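Local coordinates for protein yeast glycogen phosphorylase (Saccharomyces cerevisiae, PDB 1YGP) that belongs to the glycogen phosphorylases, two-domain proteins of the GT-B clan, and carries pyridoxal-5'-phosphate in its interior, at residues A[530-535]-A[564-569]; A[835-840]-A[846-851]. One frame throughout, in Å; residues are numbered along the deposited sequence.

Contact 1: A[530-535]-A[564-569]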
loop_
_atom_site.group_PDB
_atom_site.type_symbol
_atom_site.label_atom_id
_atom_site.label_comp_id
_atom_site.label_asym_id
_atom_site.label_seq_id
_atom_site.Cartn_x
_atom_site.Cartn_y
_atom_site.Cartn_z
ATOM N N ALA A 530 -33.374 -8.845 17.465
ATOM C CA ALA A 530 -32.945 -10.243 17.426
ATOM C C ALA A 530 -33.025 -10.925 18.788
ATOM O O ALA A 530 -33.327 -12.120 18.892
ATOM C CB ALA A 530 -31.517 -10.353 16.947
ATOM N N LYS A 531 -32.796 -10.158 19.860
ATOM C CA LYS A 531 -32.918 -10.656 21.214
ATOM C C LYS A 531 -34.410 -10.820 21.488
ATOM O O LYS A 531 -34.786 -11.905 21.933
ATOM C CB LYS A 531 -32.326 -9.671 22.236
ATOM N N LEU A 532 -35.295 -9.855 21.171
ATOM C CA LEU A 532 -36.727 -9.951 21.437
ATOM C C LEU A 532 -37.325 -11.218 20.886
ATOM O O LEU A 532 -38.044 -11.897 21.616
ATOM C CB LEU A 532 -37.515 -8.779 20.832
ATOM C CG LEU A 532 -39.049 -8.658 21.022
ATOM C CD1 LEU A 532 -39.447 -8.754 22.482
ATOM C CD2 LEU A 532 -39.497 -7.299 20.529
ATOM N N ILE A 533 -36.999 -11.536 19.628
ATOM C CA ILE A 533 -37.465 -12.743 18.956
ATOM C C ILE A 533 -36.878 -13.966 19.645
ATOM O O ILE A 533 -37.619 -14.907 19.933
ATOM C CB ILE A 533 -37.050 -12.658 17.470
ATOM C CG1 ILE A 533 -37.929 -11.642 16.809
ATOM C CG2 ILE A 533 -37.201 -13.977 16.743
ATOM C CD1 ILE A 533 -37.487 -11.334 15.376
ATOM N N SER A 534 -35.581 -13.998 19.963
ATOM C CA SER A 534 -35.007 -15.163 20.621
ATOM C C SER A 534 -35.643 -15.342 21.989
ATOM O O SER A 534 -35.769 -16.467 22.473
ATOM C CB SER A 534 -33.511 -15.013 20.820
ATOM N N GLU A 535 -36.088 -14.257 22.611
ATOM C CA GLU A 535 -36.803 -14.306 23.867
ATOM C C GLU A 535 -38.220 -14.820 23.627
ATOM O O GLU A 535 -38.563 -15.896 24.116
ATOM C CB GLU A 535 -36.870 -12.925 24.467
ATOM C CG GLU A 535 -36.364 -12.852 25.884
ATOM C CD GLU A 535 -35.483 -11.628 26.089
ATOM O OE1 GLU A 535 -35.984 -10.498 26.066
ATOM O OE2 GLU A 535 -34.280 -11.814 26.255
ATOM N N LEU A 564 -46.503 -5.863 22.088
ATOM C CA LEU A 564 -46.497 -4.665 21.276
ATOM C C LEU A 564 -45.721 -3.547 21.957
ATOM O O LEU A 564 -44.963 -2.834 21.287
ATOM C CB LEU A 564 -47.943 -4.260 20.998
ATOM C CG LEU A 564 -48.544 -4.553 19.605
ATOM C CD1 LEU A 564 -47.941 -5.787 18.951
ATOM C CD2 LEU A 564 -50.029 -4.780 19.774
ATOM N N LYS A 565 -45.796 -3.410 23.284
ATOM C CA LYS A 565 -45.032 -2.377 23.966
ATOM C C LYS A 565 -43.549 -2.640 23.758
ATOM O O LYS A 565 -42.775 -1.734 23.425
ATOM C CB LYS A 565 -45.301 -2.381 25.458
ATOM N N LYS A 566 -43.185 -3.920 23.856
ATOM C CA LYS A 566 -41.822 -4.355 23.701
ATOM C C LYS A 566 -41.297 -4.059 22.300
ATOM O O LYS A 566 -40.213 -3.479 22.122
ATOM C CB LYS A 566 -41.792 -5.827 24.002
ATOM C CG LYS A 566 -41.112 -6.140 25.310
ATOM C CD LYS A 566 -41.915 -5.633 26.488
ATOM C CE LYS A 566 -42.185 -6.777 27.447
ATOM N NZ LYS A 566 -42.994 -7.797 26.805
ATOM N N TRP A 567 -42.137 -4.388 21.313
ATOM C CA TRP A 567 -41.844 -4.199 19.911
ATOM C C TRP A 567 -41.643 -2.723 19.656
ATOM O O TRP A 567 -40.712 -2.335 18.944
ATOM C CB TRP A 567 -42.993 -4.692 19.054
ATOM C CG TRP A 567 -42.578 -5.033 17.627
ATOM C CD1 TRP A 567 -42.699 -4.120 16.614
ATOM C CD2 TRP A 567 -42.073 -6.239 17.192
ATOM N NE1 TRP A 567 -42.275 -4.745 15.539
ATOM C CE2 TRP A 567 -41.894 -5.996 15.829
ATOM C CE3 TRP A 567 -41.744 -7.486 17.729
ATOM C CZ2 TRP A 567 -41.390 -6.982 14.990
ATOM C CZ3 TRP A 567 -41.235 -8.474 16.883
ATOM C CH2 TRP A 567 -41.062 -8.222 15.522
ATOM N N ASN A 568 -42.452 -1.859 20.258
ATOM C CA ASN A 568 -42.297 -0.458 19.977
ATOM C C ASN A 568 -41.021 0.089 20.592
ATOM O O ASN A 568 -40.286 0.831 19.930
ATOM C CB ASN A 568 -43.484 0.308 20.490
ATOM C CG ASN A 568 -43.486 1.716 19.915
ATOM O OD1 ASN A 568 -43.692 2.683 20.626
ATOM N ND2 ASN A 568 -43.274 1.974 18.634
ATOM N N GLN A 569 -40.684 -0.341 21.806
ATOM C CA GLN A 569 -39.491 0.118 22.505
ATOM C C GLN A 569 -38.216 -0.127 21.718
ATOM O O GLN A 569 -37.357 0.764 21.627
ATOM C CB GLN A 569 -39.389 -0.580 23.843
ATOM C CG GLN A 569 -38.199 -0.162 24.675
ATOM C CD GLN A 569 -38.279 1.302 25.034
ATOM O OE1 GLN A 569 -37.687 2.182 24.414
ATOM N NE2 GLN A 569 -39.037 1.612 26.072
#
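Leu532 reaches from helix 527-536 across to helix 562-584, where its two methyl groups divide their contacts between neighbouring residues. It illustrates how one branched side chain can serve two neighbours at once, a methyl for each. CD2 meets the benzene part of the Trp567 indole, 3.6 Å from CE3, and also comes within 3.9 Å of the Trp567 CA, sitting between that corner of the ring and the backbone. The approach to the indole is oblique. CD1 turns the other way and lies against the start of the Lys566 side chain, 4.0 Å from its CB. With CG anti to the backbone N (chi1 -178°), the leucine is directed toward the second helix, and its side chain crosses those of both partners at about a right angle. The Lys566 chain begins toward Leu532 but then bends repeatedly and carries its ammonium group off, to a weak hydrogen bond with Glu562 O; what it offers here is therefore aliphatic.

Trp567 also lies against helix 842-856, with Ser849 the probable partner of its NE1. Leu532 and Trp567 are buried, whereas Lys566 lies at the exposed margin. The nearest CA atoms, of Leu532 and Trp567, are 7.8 Å apart, with side chains filling the interval. The arrangement is that of a small apolar helix-helix interface, joining two successive helices of this GT-B phosphorylase chain chiefly through one leucine.

Contact 2: A[835-840]-A[846-851]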
loop_
_atom_site.group_PDB
_atom_site.type_symbol
_atom_site.label_atom_id
_atom_site.label_comp_id
_atom_site.label_asym_id
_atom_site.label_seq_id
_atom_site.Cartn_x
_atom_site.Cartn_y
_atom_site.Cartn_z
ATOM N N ASP A 835 -50.129 8.928 8.164
ATOM C CA ASP A 835 -50.075 9.813 9.295
ATOM C C ASP A 835 -51.102 9.508 10.358
ATOM O O ASP A 835 -50.755 9.502 11.555
ATOM C CB ASP A 835 -50.261 11.246 8.849
ATOM C CG ASP A 835 -49.007 11.897 8.290
ATOM O OD1 ASP A 835 -47.974 11.901 8.967
ATOM O OD2 ASP A 835 -49.081 12.432 7.185
ATOM N N GLN A 836 -52.337 9.214 9.945
ATOM C CA GLN A 836 -53.371 8.950 10.926
ATOM C C GLN A 836 -53.119 7.614 11.588
ATOM O O GLN A 836 -53.160 7.535 12.819
ATOM C CB GLN A 836 -54.738 8.913 10.279
ATOM N N GLU A 837 -52.797 6.590 10.792
ATOM C CA GLU A 837 -52.479 5.247 11.250
ATOM C C GLU A 837 -51.438 5.279 12.346
ATOM O O GLU A 837 -51.741 4.925 13.479
ATOM C CB GLU A 837 -51.944 4.436 10.099
ATOM C CG GLU A 837 -52.943 3.653 9.286
ATOM C CD GLU A 837 -53.194 2.317 9.949
ATOM O OE1 GLU A 837 -52.329 1.456 9.855
ATOM O OE2 GLU A 837 -54.236 2.143 10.579
ATOM N N PHE A 838 -50.258 5.816 12.041
ATOM C CA PHE A 838 -49.133 5.848 12.957
ATOM C C PHE A 838 -49.377 6.665 14.211
ATOM O O PHE A 838 -49.146 6.185 15.319
ATOM C CB PHE A 838 -47.880 6.395 12.217
ATOM C CG PHE A 838 -46.654 6.638 13.101
ATOM C CD1 PHE A 838 -45.833 5.583 13.475
ATOM C CD2 PHE A 838 -46.365 7.929 13.554
ATOM C CE1 PHE A 838 -44.739 5.829 14.296
ATOM C CE2 PHE A 838 -45.265 8.165 14.378
ATOM C CZ PHE A 838 -44.447 7.112 14.752
ATOM N N HIS A 839 -49.813 7.914 14.079
ATOM C CA HIS A 839 -49.903 8.733 15.274
ATOM C C HIS A 839 -51.121 8.389 16.118
ATOM O O HIS A 839 -51.024 8.208 17.331
ATOM C CB HIS A 839 -49.944 10.217 14.897
ATOM C CG HIS A 839 -48.667 10.770 14.286
ATOM N ND1 HIS A 839 -47.560 11.206 14.873
ATOM C CD2 HIS A 839 -48.491 10.955 12.934
ATOM C CE1 HIS A 839 -46.746 11.651 13.945
ATOM N NE2 HIS A 839 -47.314 11.497 12.779
ATOM N N ASN A 840 -52.259 8.189 15.471
ATOM C CA ASN A 840 -53.484 8.052 16.209
ATOM C C ASN A 840 -53.851 6.635 16.528
ATOM O O ASN A 840 -54.600 6.421 17.480
ATOM C CB ASN A 840 -54.619 8.673 15.449
ATOM C CG ASN A 840 -54.358 10.134 15.137
ATOM O OD1 ASN A 840 -53.725 10.885 15.880
ATOM N ND2 ASN A 840 -54.819 10.586 13.979
ATOM N N LEU A 846 -48.396 -1.134 14.894
ATOM C CA LEU A 846 -47.531 -2.148 15.463
ATOM C C LEU A 846 -47.892 -3.564 15.023
ATOM O O LEU A 846 -47.024 -4.423 14.853
ATOM C CB LEU A 846 -47.594 -1.968 16.981
ATOM C CG LEU A 846 -46.445 -1.201 17.720
ATOM C CD1 LEU A 846 -45.679 -0.236 16.826
ATOM C CD2 LEU A 846 -47.082 -0.433 18.862
ATOM N N LYS A 847 -49.160 -3.826 14.740
ATOM C CA LYS A 847 -49.576 -5.119 14.246
ATOM C C LYS A 847 -49.053 -5.249 12.840
ATOM O O LYS A 847 -48.564 -6.322 12.506
ATOM C CB LYS A 847 -51.092 -5.244 14.210
ATOM N N LYS A 848 -49.060 -4.205 12.017
ATOM C CA LYS A 848 -48.518 -4.292 10.659
ATOM C C LYS A 848 -47.027 -4.616 10.656
ATOM O O LYS A 848 -46.546 -5.454 9.891
ATOM C CB LYS A 848 -48.716 -2.991 9.921
ATOM C CG LYS A 848 -50.190 -2.714 9.687
ATOM C CD LYS A 848 -50.385 -1.414 8.931
ATOM C CE LYS A 848 -51.829 -1.389 8.504
ATOM N NZ LYS A 848 -52.018 -0.305 7.569
ATOM N N SER A 849 -46.294 -3.995 11.577
ATOM C CA SER A 849 -44.877 -4.233 11.762
ATOM C C SER A 849 -44.572 -5.675 12.199
ATOM O O SER A 849 -43.716 -6.329 11.580
ATOM C CB SER A 849 -44.403 -3.204 12.781
ATOM O OG SER A 849 -43.005 -3.266 13.000
ATOM N N VAL A 850 -45.266 -6.237 13.212
ATOM C CA VAL A 850 -45.021 -7.605 13.700
ATOM C C VAL A 850 -45.344 -8.591 12.602
ATOM O O VAL A 850 -44.580 -9.513 12.324
ATOM C CB VAL A 850 -45.881 -7.948 14.941
ATOM C CG1 VAL A 850 -45.629 -9.373 15.368
ATOM C CG2 VAL A 850 -45.471 -7.082 16.137
ATOM N N LEU A 851 -46.464 -8.397 11.921
ATOM C CA LEU A 851 -46.803 -9.271 10.828
ATOM C C LEU A 851 -45.779 -9.157 9.712
ATOM O O LEU A 851 -45.444 -10.215 9.157
ATOM C CB LEU A 851 -48.203 -8.922 10.356
ATOM C CG LEU A 851 -49.275 -9.350 11.358
ATOM C CD1 LEU A 851 -50.592 -8.790 10.894
ATOM C CD2 LEU A 851 -49.292 -10.868 11.528
#
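Glu837 and Lys848 meet through a single salt bridge, the ammonium nitrogen NZ of Lys848 donating a hydrogen bond to Glu837 OE1 at 2.9 Å. The nitrogen does not approach in the carboxylate plane but from above it, 55° out. The methylene CE of Lys848 lies beside the same oxygen simply because it is next to NZ.

The two side chains reach this meeting point differently. Lys848 is extended beyond CG, a long straight arm from its helix, while Glu837 is bent at chi2 (-85°), and the two cross at about a right angle. Both are partly exposed, and the pair lies at the surface, where solvent would be expected to weaken the attraction. The case shows how a surface ion pair can span a helix-helix turn. Glu837 also touches Glu844 and Trp845 from the beginning of helix 842-856, so it has a second acidic residue alongside, which may raise the local negative charge.

Further out, residues flanking Glu837 on its helix have partners of their own. Phe838 meets Trp845 edge-to-face and makes a cation-pi contact with Arg842, while Asp835 forms a salt bridge with Arg625 of helix 615-634. The bridge thus spans the short turn between helices 820-840 and 842-856; the latter packs through Leu846 and Val850 on helix 562-584, and Ser849 OG is hydrogen-bonded to Gly733 O just before strand 735-739.

Helix 842-856 is the common element: its segment 846-851 belongs to contact 2 and also packs on segment 564-569 of contact 1. The two centres lie about 16 Å apart. Between them, Trp567 NE1 makes a probable hydrogen bond of 3.0 Å to Ser849 OG, which would limit rotation of the indole, Val850 CG2 packs 3.7 Å from Trp567 CD2, and Leu846 CB sits 3.8 Å from Leu564 CG. An apolar interface and a surface ion pair are thereby linked through helix 842-856 packing on helix 562-584. Neither contact includes a residue of the pyridoxal-5'-phosphate pocket, and their centres lie about 29 and 30 Å from the chain's centre, on the same side.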